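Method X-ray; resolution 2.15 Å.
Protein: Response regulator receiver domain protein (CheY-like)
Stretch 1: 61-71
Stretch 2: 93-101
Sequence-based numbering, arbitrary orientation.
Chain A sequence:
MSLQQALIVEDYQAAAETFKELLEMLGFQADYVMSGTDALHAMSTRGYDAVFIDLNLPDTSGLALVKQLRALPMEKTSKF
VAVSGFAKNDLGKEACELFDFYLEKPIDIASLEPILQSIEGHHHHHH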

# COMPACT_ATOMS: atom_id res chain seq x y z
N SER A 61 16.17 9.87 -0.08
CA SER A 61 15.46 8.65 0.31
C SER A 61 14.61 8.17 -0.87
O SER A 61 14.30 8.95 -1.77
N GLY A 62 14.27 6.88 -0.89
CA GLY A 62 13.41 6.36 -1.94
C GLY A 62 12.04 7.02 -1.87
O GLY A 62 11.43 7.36 -2.89
N LEU A 63 11.58 7.22 -0.65
CA LEU A 63 10.30 7.88 -0.43
C LEU A 63 10.24 9.33 -0.97
O LEU A 63 9.29 9.69 -1.64
N ALA A 64 11.24 10.15 -0.66
CA ALA A 64 11.25 11.50 -1.18
C ALA A 64 11.36 11.44 -2.72
O ALA A 64 10.77 12.26 -3.42
N LEU A 65 12.07 10.46 -3.26
CA LEU A 65 12.17 10.37 -4.72
C LEU A 65 10.85 10.01 -5.40
O LEU A 65 10.51 10.57 -6.43
N VAL A 66 10.09 9.06 -4.85
CA VAL A 66 8.87 8.64 -5.55
C VAL A 66 7.84 9.80 -5.60
O VAL A 66 7.12 9.96 -6.58
N LYS A 67 7.80 10.62 -4.56
CA LYS A 67 6.95 11.82 -4.55
C LYS A 67 7.31 12.77 -5.67
O LYS A 67 6.41 13.33 -6.28
N GLN A 68 8.60 12.94 -5.96
CA GLN A 68 9.03 13.77 -7.12
C GLN A 68 8.64 13.18 -8.46
O GLN A 68 8.12 13.88 -9.33
N LEU A 69 8.93 11.89 -8.64
CA LEU A 69 8.66 11.20 -9.92
C LEU A 69 7.17 11.17 -10.26
O LEU A 69 6.80 11.37 -11.42
N ARG A 70 6.33 10.92 -9.26
CA ARG A 70 4.89 10.97 -9.45
C ARG A 70 4.39 12.34 -9.94
O ARG A 70 3.36 12.43 -10.62
N ALA A 71 5.10 13.40 -9.55
CA ALA A 71 4.69 14.77 -9.88
C ALA A 71 5.21 15.22 -11.24
O ALA A 71 4.81 16.25 -11.73
N LYS A 93 3.53 4.67 6.80
CA LYS A 93 2.24 5.05 6.23
C LYS A 93 2.30 5.63 4.79
O LYS A 93 1.52 5.22 3.93
N GLU A 94 3.20 6.60 4.58
CA GLU A 94 3.37 7.25 3.27
C GLU A 94 3.96 6.31 2.21
O GLU A 94 3.59 6.39 1.05
N ALA A 95 4.86 5.43 2.62
CA ALA A 95 5.42 4.41 1.71
C ALA A 95 4.34 3.44 1.22
O ALA A 95 4.24 3.17 0.03
N CYS A 96 3.53 2.93 2.14
CA CYS A 96 2.32 2.20 1.78
C CYS A 96 1.46 2.96 0.76
O CYS A 96 0.96 2.39 -0.22
N GLU A 97 1.32 4.27 0.96
CA GLU A 97 0.42 5.05 0.09
C GLU A 97 1.01 5.35 -1.27
O GLU A 97 0.29 5.32 -2.27
N LEU A 98 2.31 5.63 -1.32
CA LEU A 98 2.94 6.16 -2.55
C LEU A 98 3.60 5.13 -3.47
O LEU A 98 3.91 5.44 -4.63
N PHE A 99 3.83 3.92 -2.97
CA PHE A 99 4.31 2.85 -3.87
C PHE A 99 3.16 1.91 -4.20
O PHE A 99 2.23 1.77 -3.43
N ASP A 100 3.24 1.27 -5.35
CA ASP A 100 2.21 0.34 -5.77
C ASP A 100 2.55 -1.10 -5.38
O ASP A 100 1.66 -1.90 -5.13
N PHE A 101 3.85 -1.41 -5.36
CA PHE A 101 4.34 -2.76 -5.04
C PHE A 101 5.57 -2.64 -4.19
O PHE A 101 6.24 -1.61 -4.16

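Two helices that pack side by side usually pair a hydrophobic seam with polar contacts at its margins, and this CheY-like receiver domain illustrates how rotamers serve both. Helices 62-71 and 93-98 run in broadly the same direction, at 37°, with axes 10.4 Å apart at closest approach. The centrepiece is Leu98 (chi1 m, chi2 t). Its CA-CB bond points sideways, yet the end of the side chain comes nearer the first helix and sits as a knob among Leu63, Val66, Lys67 and Arg70. Leu63 behaves similarly: with chi1 t and chi2 p it starts sideways and brings CD1 to 3.6 Å from Leu98 CD1 and 4.3 Å from Ala95 CB. The CA-CB bond of Val66 points toward the partner, and with chi1 p (72°) CG1 lies 4.0 Å from Leu98 CB and over one face of the Phe99 ring, a CH-pi contact 4.2 Å from the centroid. Phe99, just past the helix, directs CA-CB away, but its ring swings back at chi1 m. Cys96 points away, bonded covalently to a group elsewhere in the structure.

The long polar side chains complete the contact. Lys67 leaves sideways and extends through m, t, t before an off-well chi4 of 146°; this path lays CE 3.6 Å from Leu98 CD1 and delivers NZ to Glu94 OE1 at 2.7 Å, a salt bridge. Glu94 points toward the helix with chi1 m. Arg70 has chi1 m, then runs extended through chi2 and chi3 (both t) before chi4 turns to -76°. Arg70 NE and Arg70 NH2 both donate to Leu98 O, at 2.9 and 2.7 Å, gripping a carbonyl near the helix terminus, while Arg70 NH2 also forms a salt bridge with Asp100 OD2 at 3.2 Å. These acceptors lie near the guanidinium plane, as in-plane N-H donors require. Asp100 OD2 is also hydrogen-bonded elsewhere in the structure. Charged side chains can thus contribute both apolar stems and polar ends.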

# COMPACT_ATOMS: atom_id res chain seq x y z
CB SER A 61 14.58 8.86 1.55
OG SER A 61 13.40 9.58 1.22
CB LEU A 63 9.91 7.86 1.05
CG LEU A 63 8.55 8.57 1.23
CD1 LEU A 63 7.40 7.63 0.90
CD2 LEU A 63 8.39 9.20 2.64
CB ALA A 64 12.42 12.30 -0.58
CB LEU A 65 13.28 9.40 -5.17
CG LEU A 65 13.43 9.27 -6.69
CD1 LEU A 65 13.89 10.60 -7.34
CD2 LEU A 65 14.43 8.19 -7.01
CB VAL A 66 8.27 7.35 -4.97
CG1 VAL A 66 7.65 7.60 -3.65
CG2 VAL A 66 7.22 6.76 -5.93
CB LYS A 67 7.08 12.58 -3.25
CG LYS A 67 6.53 11.89 -2.07
CD LYS A 67 6.78 12.74 -0.82
CE LYS A 67 6.19 12.07 0.41
NZ LYS A 67 7.05 12.34 1.61
CB GLN A 68 10.55 14.05 -7.17
CG GLN A 68 11.31 14.34 -5.86
CD GLN A 68 10.63 15.36 -4.96
OE1 GLN A 68 10.34 16.47 -5.38
NE2 GLN A 68 10.39 14.99 -3.68
CB LEU A 69 9.23 9.77 -9.91
CG LEU A 69 10.73 9.59 -9.66
CD1 LEU A 69 11.10 8.09 -9.60
CD2 LEU A 69 11.56 10.30 -10.73
CB ARG A 70 4.17 10.64 -8.16
CG ARG A 70 4.09 9.15 -7.85
CD ARG A 70 3.04 8.87 -6.78
NE ARG A 70 2.98 7.45 -6.45
CZ ARG A 70 2.42 6.52 -7.22
NH1 ARG A 70 1.85 6.86 -8.39
NH2 ARG A 70 2.44 5.26 -6.83
CB ALA A 71 5.11 15.76 -8.77
CB LYS A 93 1.59 6.06 7.17
CG LYS A 93 0.24 6.49 6.73
CD LYS A 93 -0.34 7.42 7.75
CE LYS A 93 -1.71 7.84 7.29
NZ LYS A 93 -1.62 8.56 5.99
CB GLU A 94 4.25 8.51 3.40
CG GLU A 94 3.47 9.81 3.70
CD GLU A 94 4.12 11.05 3.05
OE1 GLU A 94 5.32 11.32 3.37
OE2 GLU A 94 3.44 11.74 2.23
CB ALA A 95 6.58 3.67 2.37
CB CYS A 96 1.51 1.89 3.03
SG CYS A 96 2.28 0.68 4.16
CB GLU A 97 -0.03 6.32 0.80
CG GLU A 97 -0.85 6.03 2.05
CD GLU A 97 -1.17 7.25 2.86
OE1 GLU A 97 -0.38 8.21 2.79
OE2 GLU A 97 -2.20 7.26 3.58
CB LEU A 98 3.98 7.21 -2.16
CG LEU A 98 3.48 8.55 -1.66
CD1 LEU A 98 4.49 9.12 -0.70
CD2 LEU A 98 3.24 9.49 -2.83
CB PHE A 99 5.43 2.06 -3.25
CG PHE A 99 6.70 2.79 -3.16
CD1 PHE A 99 7.59 2.82 -4.24
CD2 PHE A 99 7.06 3.43 -1.98
CE1 PHE A 99 8.80 3.50 -4.16
CE2 PHE A 99 8.27 4.13 -1.88
CZ PHE A 99 9.15 4.16 -2.97
CB ASP A 100 2.02 0.47 -7.29
CG ASP A 100 1.67 1.89 -7.73
OD1 ASP A 100 0.58 2.37 -7.36
OD2 ASP A 100 2.49 2.52 -8.43
CB PHE A 101 4.68 -3.58 -6.32
CG PHE A 101 3.56 -3.62 -7.34
CD1 PHE A 101 2.56 -4.57 -7.26
CD2 PHE A 101 3.52 -2.70 -8.38
CE1 PHE A 101 1.53 -4.59 -8.19
CE2 PHE A 101 2.50 -2.73 -9.34
CZ PHE A 101 1.51 -3.65 -9.24